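Local coordinates for tyrosine-protein kinase receptor torso (Bombyx mori, PDB 5AOQ) that binds prothoracicotropic hormone through its extracellular domain and activates MAPK signalling, probably initiating metamorphosis by inducing ecdysone production, at residues G183-C195 against K201-F213. Numbering follows the deposited sequence.
Sequences GDRDLCFDIANIC and KHAKIWPTAHPSF
Strands 189-195 and 198-205 form an antiparallel beta hairpin in the second fibronectin type III domain of Torso, the domain that binds the PTTH dimer. Six backbone bonds join Phe-189 to Ile-205, Ile-191 to Ala-203 and Asn-193 to Lys-201, each a hydrogen-bonded pair; the bond from Ile-191 N to Ala-203 O measures 2.8 Å. Between them, Asp-190 and Lys-204 face each other across a non-hydrogen-bonded pair, with Ala-192 and His-202 on the same face. That face meets the hormone: the small Ala-192 packs on Ile-23 of the PTTH chain, and the flat imidazole of His-202 stacks on its Phe-34. Asp-190 and Lys-204, both implicated in ligand binding, lie alongside one another, Asp-190 OD2 touching the aliphatic Lys-204 CG at 3.6 Å. Asp-190 OD2 and Lys-204 NZ stay 4.9 Å apart; instead Asp-190 OD1 forms a salt bridge to Arg-73 and Lys-204 NZ one to Glu-109, both in the first FN3 domain.

The other face turns inward, toward the opposing sheet of the sandwich, where the apolar side chains of Phe-189, Ile-191 and Ile-205 suit the interior. Ile-191 CD1 reaches Ile-205 CG1 at 3.3 Å, while its other branch, CG2, set anti to the backbone N, lies over the centre of the Phe-213 ring, 3.5 Å from the centroid and 5° off the ring normal. This CH-pi contact ties the hairpin to strand 212-218 of that sheet, and an alanine in place of Phe-213 would probably open a gap beneath Ile-191 and deprive its methyl of this aromatic surface. Farther along, Phe-189 CE2 meets Pro-211 CG at 3.7 Å, and the same ring packs edge-to-face with Trp-179. Just before the strand, Cys-188, whose disulfide to Cys-66 ties this domain to the first, rests its SG against Pro-207 CD at 3.4 Å.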
loop_
_atom_site.group_PDB
_atom_site.type_symbol
_atom_site.label_atom_id
_atom_site.label_comp_id
_atom_site.label_asym_id
_atom_site.label_seq_id
_atom_site.Cartn_x
_atom_site.Cartn_y
_atom_site.Cartn_z
ATOM N N GLY A 183 -10.470 2.275 -36.550
ATOM C CA GLY A 183 -9.887 3.029 -37.644
ATOM C C GLY A 183 -8.893 4.067 -37.160
ATOM O O GLY A 183 -7.935 4.393 -37.861
ATOM N N ASP A 184 -9.119 4.587 -35.957
ATOM C CA ASP A 184 -8.251 5.611 -35.387
ATOM C C ASP A 184 -6.849 5.070 -35.128
ATOM O O ASP A 184 -6.650 3.862 -35.004
ATOM C CB ASP A 184 -8.845 6.158 -34.087
ATOM C CG ASP A 184 -10.144 6.908 -34.308
ATOM O OD1 ASP A 184 -10.853 6.599 -35.289
ATOM O OD2 ASP A 184 -10.456 7.807 -33.500
ATOM N N ARG A 185 -5.884 5.982 -35.045
ATOM C CA ARG A 185 -4.488 5.623 -34.819
ATOM C C ARG A 185 -4.120 5.780 -33.347
ATOM O O ARG A 185 -3.377 4.972 -32.789
ATOM C CB ARG A 185 -3.571 6.493 -35.683
ATOM C CG ARG A 185 -3.894 6.451 -37.170
ATOM C CD ARG A 185 -3.117 7.502 -37.950
ATOM N NE ARG A 185 -1.670 7.310 -37.859
ATOM C CZ ARG A 185 -0.881 7.888 -36.954
ATOM N NH1 ARG A 185 -1.382 8.707 -36.038
ATOM N NH2 ARG A 185 0.422 7.643 -36.967
ATOM N N ASP A 186 -4.654 6.826 -32.726
ATOM C CA ASP A 186 -4.335 7.159 -31.342
ATOM C C ASP A 186 -5.049 6.244 -30.346
ATOM O O ASP A 186 -6.118 6.588 -29.841
ATOM C CB ASP A 186 -4.709 8.616 -31.060
ATOM C CG ASP A 186 -3.875 9.601 -31.860
ATOM O OD1 ASP A 186 -2.692 9.307 -32.129
ATOM O OD2 ASP A 186 -4.406 10.674 -32.215
ATOM N N LEU A 187 -4.449 5.090 -30.062
ATOM C CA LEU A 187 -5.034 4.127 -29.128
ATOM C C LEU A 187 -3.998 3.482 -28.208
ATOM O O LEU A 187 -3.061 2.830 -28.669
ATOM C CB LEU A 187 -5.780 3.030 -29.892
ATOM C CG LEU A 187 -7.277 3.253 -30.133
ATOM C CD1 LEU A 187 -7.532 4.030 -31.418
ATOM C CD2 LEU A 187 -8.013 1.922 -30.156
ATOM N N CYS A 188 -4.185 3.677 -26.904
ATOM C CA CYS A 188 -3.421 2.972 -25.879
ATOM C C CYS A 188 -4.335 1.946 -25.216
ATOM O O CYS A 188 -5.547 1.974 -25.437
ATOM C CB CYS A 188 -2.868 3.948 -24.839
ATOM S SG CYS A 188 -1.789 5.233 -25.510
ATOM N N PHE A 189 -3.773 1.044 -24.411
ATOM C CA PHE A 189 -4.591 0.011 -23.765
ATOM C C PHE A 189 -4.118 -0.371 -22.361
ATOM O O PHE A 189 -2.952 -0.183 -22.008
ATOM C CB PHE A 189 -4.629 -1.247 -24.640
ATOM C CG PHE A 189 -5.173 -1.010 -26.021
ATOM C CD1 PHE A 189 -6.531 -0.829 -26.225
ATOM C CD2 PHE A 189 -4.324 -0.959 -27.113
ATOM C CE1 PHE A 189 -7.031 -0.607 -27.496
ATOM C CE2 PHE A 189 -4.818 -0.739 -28.384
ATOM C CZ PHE A 189 -6.172 -0.562 -28.576
ATOM N N ASP A 190 -5.048 -0.913 -21.576
ATOM C CA ASP A 190 -4.759 -1.463 -20.250
ATOM C C ASP A 190 -5.289 -2.889 -20.138
ATOM O O ASP A 190 -6.479 -3.132 -20.344
ATOM C CB ASP A 190 -5.371 -0.591 -19.152
ATOM C CG ASP A 190 -4.664 0.736 -19.004
ATOM O OD1 ASP A 190 -4.925 1.646 -19.818
ATOM O OD2 ASP A 190 -3.841 0.872 -18.073
ATOM N N ILE A 191 -4.406 -3.824 -19.799
ATOM C CA ILE A 191 -4.736 -5.245 -19.827
ATOM C C ILE A 191 -4.687 -5.878 -18.445
ATOM O O ILE A 191 -3.757 -5.633 -17.670
ATOM C CB ILE A 191 -3.771 -6.027 -20.744
ATOM C CG1 ILE A 191 -3.724 -5.399 -22.136
ATOM C CG2 ILE A 191 -4.166 -7.501 -20.817
ATOM C CD1 ILE A 191 -2.704 -4.287 -22.266
ATOM N N ALA A 192 -5.696 -6.693 -18.150
ATOM C CA ALA A 192 -5.719 -7.493 -16.929
ATOM C C ALA A 192 -6.076 -8.938 -17.267
ATOM O O ALA A 192 -7.012 -9.180 -18.020
ATOM C CB ALA A 192 -6.710 -6.917 -15.933
ATOM N N ASN A 193 -5.329 -9.893 -16.717
ATOM C CA ASN A 193 -5.574 -11.308 -16.987
ATOM C C ASN A 193 -5.482 -12.166 -15.732
ATOM O O ASN A 193 -4.582 -11.986 -14.906
ATOM C CB ASN A 193 -4.591 -11.830 -18.036
ATOM C CG ASN A 193 -4.831 -13.286 -18.387
ATOM O OD1 ASN A 193 -5.970 -13.705 -18.601
ATOM N ND2 ASN A 193 -3.759 -14.067 -18.445
ATOM N N ILE A 194 -6.419 -13.103 -15.602
ATOM C CA ILE A 194 -6.459 -14.000 -14.453
ATOM C C ILE A 194 -6.935 -15.396 -14.865
ATOM O O ILE A 194 -7.717 -15.542 -15.807
ATOM C CB ILE A 194 -7.380 -13.432 -13.343
ATOM C CG1 ILE A 194 -7.363 -14.316 -12.091
ATOM C CG2 ILE A 194 -8.806 -13.270 -13.859
ATOM C CD1 ILE A 194 -6.008 -14.423 -11.421
ATOM N N CYS A 195 -6.450 -16.414 -14.157
ATOM C CA CYS A 195 -6.865 -17.796 -14.386
ATOM C C CYS A 195 -7.192 -18.492 -13.071
ATOM O O CYS A 195 -6.758 -18.055 -12.007
ATOM C CB CYS A 195 -5.776 -18.576 -15.122
ATOM S SG CYS A 195 -5.396 -17.978 -16.778
ATOM N N LYS A 201 -2.104 -11.256 -13.689
ATOM C CA LYS A 201 -1.110 -10.477 -14.421
ATOM C C LYS A 201 -1.759 -9.263 -15.074
ATOM O O LYS A 201 -2.820 -9.372 -15.685
ATOM C CB LYS A 201 -0.416 -11.335 -15.481
ATOM C CG LYS A 201 0.593 -10.566 -16.325
ATOM C CD LYS A 201 1.343 -11.473 -17.285
ATOM C CE LYS A 201 2.292 -10.671 -18.164
ATOM N NZ LYS A 201 3.073 -11.533 -19.093
ATOM N N HIS A 202 -1.110 -8.112 -14.944
ATOM C CA HIS A 202 -1.640 -6.861 -15.473
ATOM C C HIS A 202 -0.561 -6.098 -16.228
ATOM O O HIS A 202 0.621 -6.194 -15.899
ATOM C CB HIS A 202 -2.202 -6.004 -14.339
ATOM C CG HIS A 202 -1.205 -5.700 -13.264
ATOM N ND1 HIS A 202 -1.009 -6.525 -12.177
ATOM C CD2 HIS A 202 -0.346 -4.665 -13.110
ATOM C CE1 HIS A 202 -0.074 -6.011 -11.399
ATOM N NE2 HIS A 202 0.345 -4.882 -11.943
ATOM N N ALA A 203 -0.971 -5.345 -17.245
ATOM C CA ALA A 203 -0.023 -4.589 -18.057
ATOM C C ALA A 203 -0.660 -3.343 -18.662
ATOM O O ALA A 203 -1.883 -3.211 -18.699
ATOM C CB ALA A 203 0.548 -5.472 -19.155
ATOM N N LYS A 204 0.189 -2.432 -19.130
ATOM C CA LYS A 204 -0.254 -1.185 -19.741
ATOM C C LYS A 204 0.426 -0.994 -21.097
ATOM O O LYS A 204 1.639 -0.796 -21.165
ATOM C CB LYS A 204 0.046 -0.009 -18.808
ATOM C CG LYS A 204 -0.471 1.338 -19.288
ATOM C CD LYS A 204 -0.000 2.472 -18.379
ATOM C CE LYS A 204 -0.552 2.327 -16.965
ATOM N NZ LYS A 204 -0.204 3.486 -16.099
ATOM N N ILE A 205 -0.361 -1.052 -22.169
ATOM C CA ILE A 205 0.177 -0.980 -23.525
ATOM C C ILE A 205 0.153 0.442 -24.080
ATOM O O ILE A 205 -0.913 1.042 -24.262
ATOM C CB ILE A 205 -0.585 -1.929 -24.488
ATOM C CG1 ILE A 205 -0.151 -3.375 -24.231
ATOM C CG2 ILE A 205 -0.322 -1.564 -25.954
ATOM C CD1 ILE A 205 -0.820 -4.422 -25.118
ATOM N N TRP A 206 1.351 0.961 -24.338
ATOM C CA TRP A 206 1.539 2.251 -24.989
ATOM C C TRP A 206 1.057 2.152 -26.434
ATOM O O TRP A 206 0.841 1.050 -26.933
ATOM C CB TRP A 206 3.014 2.660 -24.932
ATOM C CG TRP A 206 3.589 2.655 -23.553
ATOM C CD1 TRP A 206 4.366 1.685 -22.993
ATOM C CD2 TRP A 206 3.430 3.670 -22.557
ATOM N NE1 TRP A 206 4.702 2.034 -21.708
ATOM C CE2 TRP A 206 4.140 3.248 -21.416
ATOM C CE3 TRP A 206 2.757 4.894 -22.520
ATOM C CZ2 TRP A 206 4.195 4.008 -20.250
ATOM C CZ3 TRP A 206 2.812 5.646 -21.362
ATOM C CH2 TRP A 206 3.526 5.201 -20.243
ATOM N N PRO A 207 0.889 3.295 -27.121
ATOM C CA PRO A 207 0.265 3.175 -28.444
ATOM C C PRO A 207 1.169 2.492 -29.469
ATOM O O PRO A 207 2.261 2.984 -29.755
ATOM C CB PRO A 207 -0.012 4.629 -28.835
ATOM C CG PRO A 207 0.988 5.425 -28.087
ATOM C CD PRO A 207 1.329 4.673 -26.836
ATOM N N THR A 208 0.706 1.365 -30.001
ATOM C CA THR A 208 1.439 0.620 -31.020
ATOM C C THR A 208 0.591 0.453 -32.273
ATOM O O THR A 208 -0.612 0.715 -32.258
ATOM C CB THR A 208 1.860 -0.774 -30.512
ATOM O OG1 THR A 208 0.693 -1.557 -30.232
ATOM C CG2 THR A 208 2.703 -0.658 -29.253
ATOM N N ALA A 209 1.224 0.013 -33.356
ATOM C CA ALA A 209 0.516 -0.246 -34.601
ATOM C C ALA A 209 -0.477 -1.383 -34.405
ATOM O O ALA A 209 -1.604 -1.332 -34.899
ATOM C CB ALA A 209 1.497 -0.577 -35.713
ATOM N N HIS A 210 -0.044 -2.410 -33.680
ATOM C CA HIS A 210 -0.890 -3.558 -33.375
ATOM C C HIS A 210 -0.574 -4.068 -31.969
ATOM O O HIS A 210 0.530 -4.551 -31.719
ATOM C CB HIS A 210 -0.688 -4.667 -34.408
ATOM C CG HIS A 210 -0.797 -4.193 -35.825
ATOM N ND1 HIS A 210 -2.006 -3.906 -36.421
ATOM C CD2 HIS A 210 0.151 -3.947 -36.759
ATOM C CE1 HIS A 210 -1.799 -3.508 -37.663
ATOM N NE2 HIS A 210 -0.498 -3.524 -37.894
ATOM N N PRO A 211 -1.542 -3.962 -31.042
ATOM C CA PRO A 211 -1.267 -4.363 -29.659
ATOM C C PRO A 211 -1.158 -5.872 -29.487
ATOM O O PRO A 211 -1.792 -6.628 -30.224
ATOM C CB PRO A 211 -2.474 -3.816 -28.894
ATOM C CG PRO A 211 -3.572 -3.829 -29.890
ATOM C CD PRO A 211 -2.930 -3.494 -31.208
ATOM N N SER A 212 -0.358 -6.295 -28.516
ATOM C CA SER A 212 -0.176 -7.711 -28.224
ATOM C C SER A 212 0.127 -7.890 -26.748
ATOM O O SER A 212 0.810 -7.061 -26.146
ATOM C CB SER A 212 0.953 -8.298 -29.073
ATOM O OG SER A 212 2.183 -7.654 -28.792
ATOM N N PHE A 213 -0.378 -8.974 -26.169
ATOM C CA PHE A 213 -0.186 -9.236 -24.749
ATOM C C PHE A 213 0.264 -10.667 -24.502
ATOM O O PHE A 213 -0.418 -11.614 -24.884
ATOM C CB PHE A 213 -1.477 -8.953 -23.981
ATOM C CG PHE A 213 -1.359 -9.169 -22.501
ATOM C CD1 PHE A 213 -0.601 -8.312 -21.723
ATOM C CD2 PHE A 213 -2.013 -10.221 -21.886
ATOM C CE1 PHE A 213 -0.492 -8.505 -20.359
ATOM C CE2 PHE A 213 -1.909 -10.416 -20.522
ATOM C CZ PHE A 213 -1.146 -9.559 -19.759
#